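Side-chain contacts in NAD-dependent dehydrogenase (Rhizobium meliloti, PDB 4Z0P), which reduces glyoxylate and hydroxypyruvate with NADPH as the hydride donor, as a two-subunit member of the D-2-hydroxyacid dehydrogenase family: residues D59-A64 with P84-V89; R102-V107 with A156-A161; R271-D274 with Y279-P282. All coordinates share one frame; numbering follows the deposited sequence.

Contact 1. Residues D59-A64 with P84-V89; sequences DLFSRA and PGLPDV
Phe61 lays its ring against the loop 84-89, and residues 84 to 87 all meet it, from different directions. Pro87 lies over one face: its CD stands 3.8 Å from the centroid of the Phe61 ring and only 12° off the ring normal, a CH-pi contact, with the two side chains crossing at roughly a right angle. Leu86 instead runs alongside the phenylalanine, pointing the same way, and its CD1 approaches CE2 of Phe61 obliquely at 3.5 Å. At the ring edge and in its plane sits the carbonyl O of Pro84, 3.5 Å from CD2 of Phe61. The ring reaches this position because CG lies anti to the carbonyl carbon (chi1 -62°), on the side of the backbone N.

The short helix 60-63 follows strand 50-54 and the loop precedes strand 91-92, both strands of the five-stranded parallel sheet; Val70 of strand 69-72 touches both Phe61 and Pro87, which places the pair against that sheet. This sheet is distinct from that of the Rossmann-type cofactor-binding domain and probably forms the substrate-binding domain of the 2-hydroxyacid dehydrogenase fold. Polar linkage is indirect: a water accepts from Phe61 N at 2.9 Å and donates to Pro84 O at 3.0 Å. Were the ring cut back to an alanine, Pro87 CD would probably lose the face it rests on and Leu86 CD1 its aromatic neighbour. Gly85 puts its carbonyl O 3.4 Å from Phe61 CB; its positive phi (72°) favours glycine, and a CB there would point toward the phenylalanine.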
loop_
_atom_site.group_PDB
_atom_site.type_symbol
_atom_site.label_atom_id
_atom_site.label_comp_id
_atom_site.label_asym_id
_atom_site.label_seq_id
_atom_site.Cartn_x
_atom_site.Cartn_y
_atom_site.Cartn_z
ATOM N N ASP A 59 -37.471 -5.290 14.856
ATOM C CA ASP A 59 -38.440 -6.381 15.072
ATOM C C ASP A 59 -38.035 -7.787 14.572
ATOM O O ASP A 59 -38.816 -8.720 14.678
ATOM C CB ASP A 59 -39.827 -6.008 14.536
ATOM C CG ASP A 59 -39.929 -6.015 13.007
ATOM O OD1 ASP A 59 -38.904 -5.830 12.318
ATOM O OD2 ASP A 59 -41.065 -6.166 12.508
ATOM N N LEU A 60 -36.828 -7.936 14.023
ATOM C CA LEU A 60 -36.479 -9.223 13.397
ATOM C C LEU A 60 -36.648 -10.412 14.330
ATOM O O LEU A 60 -37.291 -11.405 13.962
ATOM C CB LEU A 60 -35.078 -9.248 12.814
ATOM C CG LEU A 60 -34.728 -10.597 12.132
ATOM C CD1 LEU A 60 -35.759 -11.097 11.100
ATOM C CD2 LEU A 60 -33.371 -10.506 11.487
ATOM N N PHE A 61 -36.113 -10.321 15.544
ATOM C CA PHE A 61 -36.195 -11.488 16.427
ATOM C C PHE A 61 -37.594 -11.735 17.004
ATOM O O PHE A 61 -37.889 -12.850 17.404
ATOM C CB PHE A 61 -35.107 -11.486 17.516
ATOM C CG PHE A 61 -33.726 -11.536 16.947
ATOM C CD1 PHE A 61 -33.388 -12.507 15.994
ATOM C CD2 PHE A 61 -32.767 -10.603 17.314
ATOM C CE1 PHE A 61 -32.133 -12.542 15.425
ATOM C CE2 PHE A 61 -31.502 -10.644 16.743
ATOM C CZ PHE A 61 -31.186 -11.606 15.803
ATOM N N SER A 62 -38.473 -10.739 17.005
ATOM C CA SER A 62 -39.863 -11.034 17.406
ATOM C C SER A 62 -40.589 -11.830 16.287
ATOM O O SER A 62 -41.424 -12.679 16.554
ATOM C CB SER A 62 -40.617 -9.763 17.815
ATOM O OG SER A 62 -40.756 -8.909 16.713
ATOM N N ARG A 63 -40.217 -11.576 15.048
ATOM C CA ARG A 63 -40.744 -12.353 13.906
ATOM C C ARG A 63 -40.183 -13.750 13.767
ATOM O O ARG A 63 -40.888 -14.660 13.322
ATOM C CB ARG A 63 -40.423 -11.655 12.623
ATOM C CG ARG A 63 -41.096 -10.320 12.457
ATOM C CD ARG A 63 -40.572 -9.718 11.164
ATOM N NE ARG A 63 -41.137 -10.377 9.967
ATOM C CZ ARG A 63 -40.778 -10.084 8.712
ATOM N NH1 ARG A 63 -39.835 -9.159 8.492
ATOM N NH2 ARG A 63 -41.337 -10.737 7.672
ATOM N N ALA A 64 -38.921 -13.911 14.156
ATOM C CA ALA A 64 -38.205 -15.172 14.043
ATOM C C ALA A 64 -37.775 -15.703 15.405
ATOM O O ALA A 64 -36.593 -15.732 15.720
ATOM C CB ALA A 64 -37.005 -14.988 13.110
ATOM N N PRO A 84 -33.126 -6.162 19.926
ATOM C CA PRO A 84 -34.063 -6.649 20.866
ATOM C C PRO A 84 -34.472 -8.103 20.562
ATOM O O PRO A 84 -34.588 -8.499 19.380
ATOM C CB PRO A 84 -35.273 -5.691 20.748
ATOM C CG PRO A 84 -34.918 -4.696 19.718
ATOM C CD PRO A 84 -33.657 -5.089 19.061
ATOM N N GLY A 85 -34.566 -8.867 21.625
ATOM C CA GLY A 85 -34.942 -10.256 21.570
ATOM C C GLY A 85 -33.879 -11.179 20.997
ATOM O O GLY A 85 -34.190 -12.316 20.675
ATOM N N LEU A 86 -32.622 -10.743 20.923
ATOM C CA LEU A 86 -31.542 -11.630 20.437
ATOM C C LEU A 86 -31.621 -12.948 21.193
ATOM O O LEU A 86 -31.606 -12.973 22.417
ATOM C CB LEU A 86 -30.153 -10.986 20.569
ATOM C CG LEU A 86 -28.971 -11.875 20.099
ATOM C CD1 LEU A 86 -28.834 -11.933 18.604
ATOM C CD2 LEU A 86 -27.678 -11.364 20.714
ATOM N N PRO A 87 -31.776 -14.070 20.461
ATOM C CA PRO A 87 -32.034 -15.318 21.173
ATOM C C PRO A 87 -30.830 -15.870 21.889
ATOM O O PRO A 87 -29.691 -15.608 21.511
ATOM C CB PRO A 87 -32.514 -16.273 20.059
ATOM C CG PRO A 87 -31.889 -15.729 18.840
ATOM C CD PRO A 87 -31.959 -14.239 19.010
ATOM N N ASP A 88 -31.106 -16.647 22.933
ATOM C CA ASP A 88 -30.091 -17.289 23.753
ATOM C C ASP A 88 -29.591 -18.568 23.062
ATOM O O ASP A 88 -29.782 -19.679 23.550
ATOM C CB ASP A 88 -30.713 -17.563 25.142
ATOM C CG ASP A 88 -29.728 -18.086 26.166
ATOM O OD1 ASP A 88 -28.520 -17.860 26.030
ATOM O OD2 ASP A 88 -30.181 -18.725 27.137
ATOM N N VAL A 89 -28.951 -18.390 21.907
ATOM C CA VAL A 89 -28.435 -19.475 21.091
ATOM C C VAL A 89 -27.095 -18.967 20.537
ATOM O O VAL A 89 -26.823 -17.768 20.632
ATOM C CB VAL A 89 -29.414 -19.839 19.938
ATOM C CG1 VAL A 89 -30.765 -20.256 20.460
ATOM C CG2 VAL A 89 -29.577 -18.677 18.952
HETATM O O HOH W 1 -34.629 -7.954 16.465
#

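Contact 2. Residues R102-V107 with A156-A161; sequences RMSEWV and ARKLAA. With NDP (NADPH dihydro-nicotinamide-adenine-dinucleotide phosphate), chain H.
Segments 102-107 and 156-161 come nearest at Ser104 and Lys158, whose CA atoms are 7.2 Å apart, and next at Val107 and Leu159, where the CA separation is 8.4 Å. At the first pair, CB of Ser104 meets CD of Lys158 at 3.6 Å, an aliphatic touch made possible by a lysine chain extended beyond CG. The polar ends turn to a common partner: Asp154 OD2, on the same helix as Lys158, forms a salt bridge with Lys158 NZ and a hydrogen bond with Ser104 OG; the serine bond is the one that crosses between the helices.

One turn further along helix 97-115 the contact is purely apolar. A chi1 of 173° swings CG1 of Val107 opposite the backbone N, where it meets CD1 of Leu159 at 4.0 Å, the side chains crossing at about a right angle. Leu159 also packs on Val143, Ile145 and Val166, strand residues of the nucleotide-binding sheet.

Met103 lines the NADPH pocket: its chain bends at chi2 and chi3, and CE lies 3.5 Å from NADPH C3N, in the nicotinamide ring. The arrangement places helix 97-115 against the helix that follows what is probably the glycine-rich (GxGxxG) turn, as in Rossmann-type domains.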
loop_
_atom_site.group_PDB
_atom_site.type_symbol
_atom_site.label_atom_id
_atom_site.label_comp_id
_atom_site.label_asym_id
_atom_site.label_seq_id
_atom_site.Cartn_x
_atom_site.Cartn_y
_atom_site.Cartn_z
ATOM N N ARG A 102 -8.733 -8.433 2.771
ATOM C CA ARG A 102 -9.246 -7.091 2.461
ATOM C C ARG A 102 -8.840 -6.069 3.521
ATOM O O ARG A 102 -8.408 -4.943 3.190
ATOM C CB ARG A 102 -10.749 -7.142 2.265
ATOM C CG ARG A 102 -11.213 -7.795 0.980
ATOM C CD ARG A 102 -12.695 -8.125 1.030
ATOM N NE ARG A 102 -13.181 -8.675 -0.244
ATOM C CZ ARG A 102 -13.655 -7.948 -1.264
ATOM N NH1 ARG A 102 -13.788 -6.638 -1.155
ATOM N NH2 ARG A 102 -14.049 -8.558 -2.384
ATOM N N MET A 103 -8.962 -6.443 4.798
ATOM C CA MET A 103 -8.531 -5.536 5.863
ATOM C C MET A 103 -7.043 -5.220 5.727
ATOM O O MET A 103 -6.635 -4.055 5.845
ATOM C CB MET A 103 -8.830 -6.093 7.245
ATOM C CG MET A 103 -8.406 -5.176 8.376
ATOM S SD MET A 103 -9.176 -3.544 8.324
ATOM C CE MET A 103 -10.758 -3.884 9.102
ATOM N N SER A 104 -6.232 -6.247 5.472
ATOM C CA SER A 104 -4.811 -6.033 5.360
ATOM C C SER A 104 -4.445 -5.127 4.207
ATOM O O SER A 104 -3.514 -4.337 4.327
ATOM C CB SER A 104 -4.072 -7.353 5.297
ATOM O OG SER A 104 -4.171 -7.990 6.581
ATOM N N GLU A 105 -5.195 -5.201 3.112
ATOM C CA GLU A 105 -5.033 -4.234 2.023
ATOM C C GLU A 105 -5.228 -2.810 2.513
ATOM O O GLU A 105 -4.443 -1.922 2.212
ATOM C CB GLU A 105 -6.046 -4.454 0.910
ATOM C CG GLU A 105 -5.905 -5.745 0.121
ATOM C CD GLU A 105 -7.133 -6.042 -0.738
ATOM O OE1 GLU A 105 -8.045 -5.189 -0.793
ATOM O OE2 GLU A 105 -7.208 -7.157 -1.299
ATOM N N TRP A 106 -6.314 -2.585 3.240
ATOM C CA TRP A 106 -6.636 -1.232 3.675
ATOM C C TRP A 106 -5.584 -0.718 4.675
ATOM O O TRP A 106 -5.141 0.430 4.579
ATOM C CB TRP A 106 -8.052 -1.187 4.280
ATOM C CG TRP A 106 -8.506 0.206 4.688
ATOM C CD1 TRP A 106 -9.249 1.075 3.950
ATOM C CD2 TRP A 106 -8.249 0.864 5.943
ATOM N NE1 TRP A 106 -9.484 2.236 4.672
ATOM C CE2 TRP A 106 -8.869 2.133 5.890
ATOM C CE3 TRP A 106 -7.580 0.497 7.106
ATOM C CZ2 TRP A 106 -8.820 3.045 6.972
ATOM C CZ3 TRP A 106 -7.536 1.382 8.181
ATOM C CH2 TRP A 106 -8.165 2.649 8.097
ATOM N N VAL A 107 -5.180 -1.561 5.617
ATOM C CA VAL A 107 -4.178 -1.173 6.615
ATOM C C VAL A 107 -2.844 -0.853 5.924
ATOM O O VAL A 107 -2.225 0.165 6.197
ATOM C CB VAL A 107 -4.000 -2.251 7.710
ATOM C CG1 VAL A 107 -2.848 -1.910 8.647
ATOM C CG2 VAL A 107 -5.288 -2.407 8.511
ATOM N N ALA A 156 -0.308 -7.328 10.867
ATOM C CA ALA A 156 1.061 -7.239 11.431
ATOM C C ALA A 156 2.071 -7.987 10.555
ATOM O O ALA A 156 3.150 -7.468 10.261
ATOM C CB ALA A 156 1.095 -7.804 12.843
ATOM N N ARG A 157 1.725 -9.217 10.159
ATOM C CA ARG A 157 2.655 -10.037 9.374
ATOM C C ARG A 157 2.933 -9.378 8.030
ATOM O O ARG A 157 4.085 -9.317 7.570
ATOM C CB ARG A 157 2.121 -11.448 9.167
ATOM C CG ARG A 157 2.051 -12.321 10.412
ATOM C CD ARG A 157 1.561 -13.741 10.074
ATOM N NE ARG A 157 0.204 -13.791 9.462
ATOM C CZ ARG A 157 -0.947 -14.081 10.095
ATOM N NH1 ARG A 157 -0.970 -14.366 11.388
ATOM N NH2 ARG A 157 -2.108 -14.092 9.426
ATOM N N LYS A 158 1.869 -8.879 7.388
ATOM C CA LYS A 158 2.036 -8.238 6.090
ATOM C C LYS A 158 2.825 -6.942 6.146
ATOM O O LYS A 158 3.663 -6.693 5.287
ATOM C CB LYS A 158 0.692 -8.084 5.390
ATOM C CG LYS A 158 0.215 -9.429 4.855
ATOM C CD LYS A 158 -1.218 -9.463 4.464
ATOM C CE LYS A 158 -1.609 -10.747 3.772
ATOM N NZ LYS A 158 -3.052 -10.839 3.536
ATOM N N LEU A 159 2.554 -6.112 7.148
ATOM C CA LEU A 159 3.330 -4.896 7.323
ATOM C C LEU A 159 4.804 -5.203 7.544
ATOM O O LEU A 159 5.670 -4.550 6.948
ATOM C CB LEU A 159 2.783 -4.077 8.475
ATOM C CG LEU A 159 1.455 -3.424 8.231
ATOM C CD1 LEU A 159 0.831 -3.028 9.571
ATOM C CD2 LEU A 159 1.568 -2.213 7.309
ATOM N N ALA A 160 5.093 -6.200 8.367
ATOM C CA ALA A 160 6.488 -6.584 8.634
ATOM C C ALA A 160 7.174 -7.034 7.342
ATOM O O ALA A 160 8.335 -6.666 7.087
ATOM C CB ALA A 160 6.569 -7.688 9.695
ATOM N N ALA A 161 6.453 -7.783 6.507
ATOM C CA ALA A 161 7.017 -8.268 5.240
ATOM C C ALA A 161 7.341 -7.144 4.269
ATOM O O ALA A 161 8.238 -7.295 3.418
ATOM C CB ALA A 161 6.101 -9.303 4.581
HETATM P PA NDP H . -10.774 -10.892 17.001
HETATM O O1A NDP H . -11.809 -11.289 18.042
HETATM O O2A NDP H . -10.092 -11.990 16.255
HETATM O O5B NDP H . -9.682 -10.039 17.767
HETATM C C5B NDP H . -9.981 -9.052 18.731
HETATM C C4B NDP H . -8.696 -8.651 19.402
HETATM O O4B NDP H . -8.994 -7.541 20.245
HETATM C C3B NDP H . -8.094 -9.730 20.300
HETATM O O3B NDP H . -6.678 -9.646 20.185
HETATM C C2B NDP H . -8.546 -9.316 21.683
HETATM O O2B NDP H . -7.696 -9.723 22.738
HETATM C C1B NDP H . -8.482 -7.818 21.537
HETATM N N9A NDP H . -9.281 -7.173 22.592
HETATM C C8A NDP H . -10.615 -7.172 22.790
HETATM N N7A NDP H . -10.992 -6.485 23.845
HETATM C C5A NDP H . -9.820 -6.009 24.362
HETATM C C6A NDP H . -9.518 -5.227 25.494
HETATM N N6A NDP H . -10.472 -4.748 26.326
HETATM N N1A NDP H . -8.214 -4.923 25.742
HETATM C C2A NDP H . -7.271 -5.397 24.914
HETATM N N3A NDP H . -7.437 -6.153 23.824
HETATM C C4A NDP H . -8.750 -6.417 23.595
HETATM O O3 NDP H . -11.553 -9.849 16.044
HETATM P PN NDP H . -11.110 -9.583 14.506
HETATM O O1N NDP H . -9.638 -9.354 14.423
HETATM O O2N NDP H . -11.737 -10.588 13.607
HETATM O O5D NDP H . -11.941 -8.245 14.272
HETATM C C5D NDP H . -11.625 -7.094 15.030
HETATM C C4D NDP H . -12.671 -6.009 14.822
HETATM O O4D NDP H . -12.490 -5.377 13.553
HETATM C C3D NDP H . -14.124 -6.461 14.768
HETATM O O3D NDP H . -14.642 -6.678 16.096
HETATM C C2D NDP H . -14.855 -5.346 14.047
HETATM O O2D NDP H . -15.349 -4.375 14.987
HETATM C C1D NDP H . -13.701 -4.716 13.225
HETATM N N1N NDP H . -13.918 -4.808 11.780
HETATM C C2N NDP H . -14.061 -3.663 11.005
HETATM C C3N NDP H . -14.244 -3.726 9.656
HETATM C C7N NDP H . -14.248 -2.514 8.773
HETATM O O7N NDP H . -14.692 -2.640 7.614
HETATM N N7N NDP H . -13.812 -1.360 9.231
HETATM C C4N NDP H . -14.357 -5.052 9.001
HETATM C C5N NDP H . -14.212 -6.219 9.906
HETATM C C6N NDP H . -13.984 -6.083 11.199
HETATM P P2B NDP H . -7.652 -11.257 23.227
HETATM O O1X NDP H . -6.928 -11.971 22.115
HETATM O O2X NDP H . -6.834 -11.149 24.502
HETATM O O3X NDP H . -9.056 -11.692 23.424
#

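Contact 3. Residues R271-D274 with Y279-P282; sequences RFWD and YVTP
Val280 divides its two methyls between neighbouring residues of the 271-274 turn, and this is where the packing is close. CG1 comes obliquely to the indole of Trp273, 3.6 Å from CZ3, with the two side chains crossing at about a right angle. CG2 rests 3.6 Å from the backbone O of Phe272 and 4.0 Å from CB of the same residue. A chi1 of 171° sets CG1 anti to the backbone N and CG2 anti to the carbonyl carbon, so the two methyls diverge to Trp273 and to Phe272. The Trp273 side chain leaves its backbone away from the strand, yet the six-membered end of the indole comes back beside the valine; NE1 is hydrogen-bonded to Ser267 O, and the ring stacks on His128 of the second subunit.

Strand 278-280 is the outermost strand, within this chain, of the seven-stranded parallel sheet of the Rossmann-type domain, and the turn lies on the connection from its neighbour, strand 255-258. Tyr279, on the same strand, lines an oxalate pocket. The phenyl group of Phe272 continues away from Val280 to pack on Ile244 and Leu245 of helix 241-250.

On the looser side, Arg271 and Asp274 are exposed and make no touch with 279-282. Arg271 NH1 instead pairs with Asp249 OD2 in a salt bridge.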
loop_
_atom_site.group_PDB
_atom_site.type_symbol
_atom_site.label_atom_id
_atom_site.label_comp_id
_atom_site.label_asym_id
_atom_site.label_seq_id
_atom_site.Cartn_x
_atom_site.Cartn_y
_atom_site.Cartn_z
ATOM N N ARG A 271 -15.950 18.049 10.365
ATOM C CA ARG A 271 -14.668 18.577 9.924
ATOM C C ARG A 271 -13.780 17.548 9.224
ATOM O O ARG A 271 -12.897 17.941 8.467
ATOM C CB ARG A 271 -13.909 19.167 11.107
ATOM C CG ARG A 271 -14.537 20.459 11.636
ATOM C CD ARG A 271 -13.656 21.044 12.731
ATOM N NE ARG A 271 -12.331 21.357 12.191
ATOM C CZ ARG A 271 -11.194 21.404 12.886
ATOM N NH1 ARG A 271 -11.176 21.141 14.182
ATOM N NH2 ARG A 271 -10.063 21.715 12.260
ATOM N N PHE A 272 -13.992 16.258 9.469
ATOM C CA PHE A 272 -13.051 15.252 8.980
ATOM C C PHE A 272 -12.966 15.232 7.451
ATOM O O PHE A 272 -11.917 14.929 6.912
ATOM C CB PHE A 272 -13.380 13.858 9.485
ATOM C CG PHE A 272 -13.089 13.635 10.938
ATOM C CD1 PHE A 272 -11.799 13.814 11.447
ATOM C CD2 PHE A 272 -14.074 13.199 11.784
ATOM C CE1 PHE A 272 -11.529 13.573 12.761
ATOM C CE2 PHE A 272 -13.823 12.974 13.123
ATOM C CZ PHE A 272 -12.548 13.181 13.617
ATOM N N TRP A 273 -14.065 15.538 6.760
ATOM C CA TRP A 273 -14.080 15.484 5.304
ATOM C C TRP A 273 -13.023 16.376 4.658
ATOM O O TRP A 273 -12.507 16.039 3.591
ATOM C CB TRP A 273 -15.441 15.868 4.751
ATOM C CG TRP A 273 -16.624 15.010 5.176
ATOM C CD1 TRP A 273 -17.639 15.371 6.013
ATOM C CD2 TRP A 273 -16.938 13.691 4.722
ATOM N NE1 TRP A 273 -18.555 14.365 6.114
ATOM C CE2 TRP A 273 -18.159 13.313 5.338
ATOM C CE3 TRP A 273 -16.312 12.789 3.869
ATOM C CZ2 TRP A 273 -18.755 12.085 5.115
ATOM C CZ3 TRP A 273 -16.922 11.556 3.632
ATOM C CH2 TRP A 273 -18.123 11.213 4.247
ATOM N N ASP A 274 -12.764 17.534 5.255
ATOM C CA ASP A 274 -11.912 18.567 4.652
ATOM C C ASP A 274 -10.533 18.705 5.287
ATOM O O ASP A 274 -9.812 19.635 4.937
ATOM C CB ASP A 274 -12.591 19.939 4.762
ATOM C CG ASP A 274 -13.858 20.058 3.928
ATOM O OD1 ASP A 274 -13.978 19.406 2.878
ATOM O OD2 ASP A 274 -14.728 20.864 4.325
ATOM N N TYR A 279 -7.566 10.896 6.065
ATOM C CA TYR A 279 -8.198 10.102 5.023
ATOM C C TYR A 279 -9.478 9.490 5.534
ATOM O O TYR A 279 -9.453 8.745 6.508
ATOM C CB TYR A 279 -7.312 8.958 4.579
ATOM C CG TYR A 279 -6.024 9.388 3.942
ATOM C CD1 TYR A 279 -6.007 9.892 2.657
ATOM C CD2 TYR A 279 -4.841 9.360 4.642
ATOM C CE1 TYR A 279 -4.827 10.268 2.050
ATOM C CE2 TYR A 279 -3.635 9.766 4.068
ATOM C CZ TYR A 279 -3.629 10.227 2.765
ATOM O OH TYR A 279 -2.453 10.591 2.188
ATOM N N VAL A 280 -10.597 9.808 4.902
ATOM C CA VAL A 280 -11.901 9.260 5.317
ATOM C C VAL A 280 -12.365 8.215 4.304
ATOM O O VAL A 280 -12.426 8.496 3.107
ATOM C CB VAL A 280 -12.983 10.377 5.388
ATOM C CG1 VAL A 280 -14.387 9.822 5.598
ATOM C CG2 VAL A 280 -12.622 11.386 6.463
ATOM N N THR A 281 -12.731 7.039 4.802
ATOM C CA THR A 281 -13.420 6.039 4.016
ATOM C C THR A 281 -14.692 5.622 4.732
ATOM O O THR A 281 -14.749 5.659 5.970
ATOM C CB THR A 281 -12.522 4.826 3.651
ATOM O OG1 THR A 281 -11.849 4.314 4.823
ATOM C CG2 THR A 281 -11.523 5.198 2.560
ATOM N N PRO A 282 -15.734 5.252 3.957
ATOM C CA PRO A 282 -17.072 5.079 4.569
ATOM C C PRO A 282 -17.336 3.665 5.087
ATOM O O PRO A 282 -18.239 2.959 4.610
ATOM C CB PRO A 282 -17.992 5.466 3.421
ATOM C CG PRO A 282 -17.234 5.002 2.192
ATOM C CD PRO A 282 -15.826 5.406 2.490
#

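Contact 1 is a surface contact at the five-stranded sheet, about 36 Å and 35 Å, centre to centre, from contacts 2 and 3, which are buried and belong with the seven-stranded nucleotide-binding sheet. None has a direct hydrogen bond across its segments, but the chemistry differs: contact 1 rests on an aromatic ring, prolines and a bridging water, contact 2 mixes apolar packing with a shared carboxylate, and contact 3 is apolar, apart from a methyl against a backbone O. Contacts 2 and 3 meet directly, with Trp106 NE1 3.2 Å from Thr281 OG1, a probable hydrogen bond from helix 97-115 to Thr281 just after strand 278-280. Both also touch the second subunit, whereas contact 1 touches no other chain of the assembly.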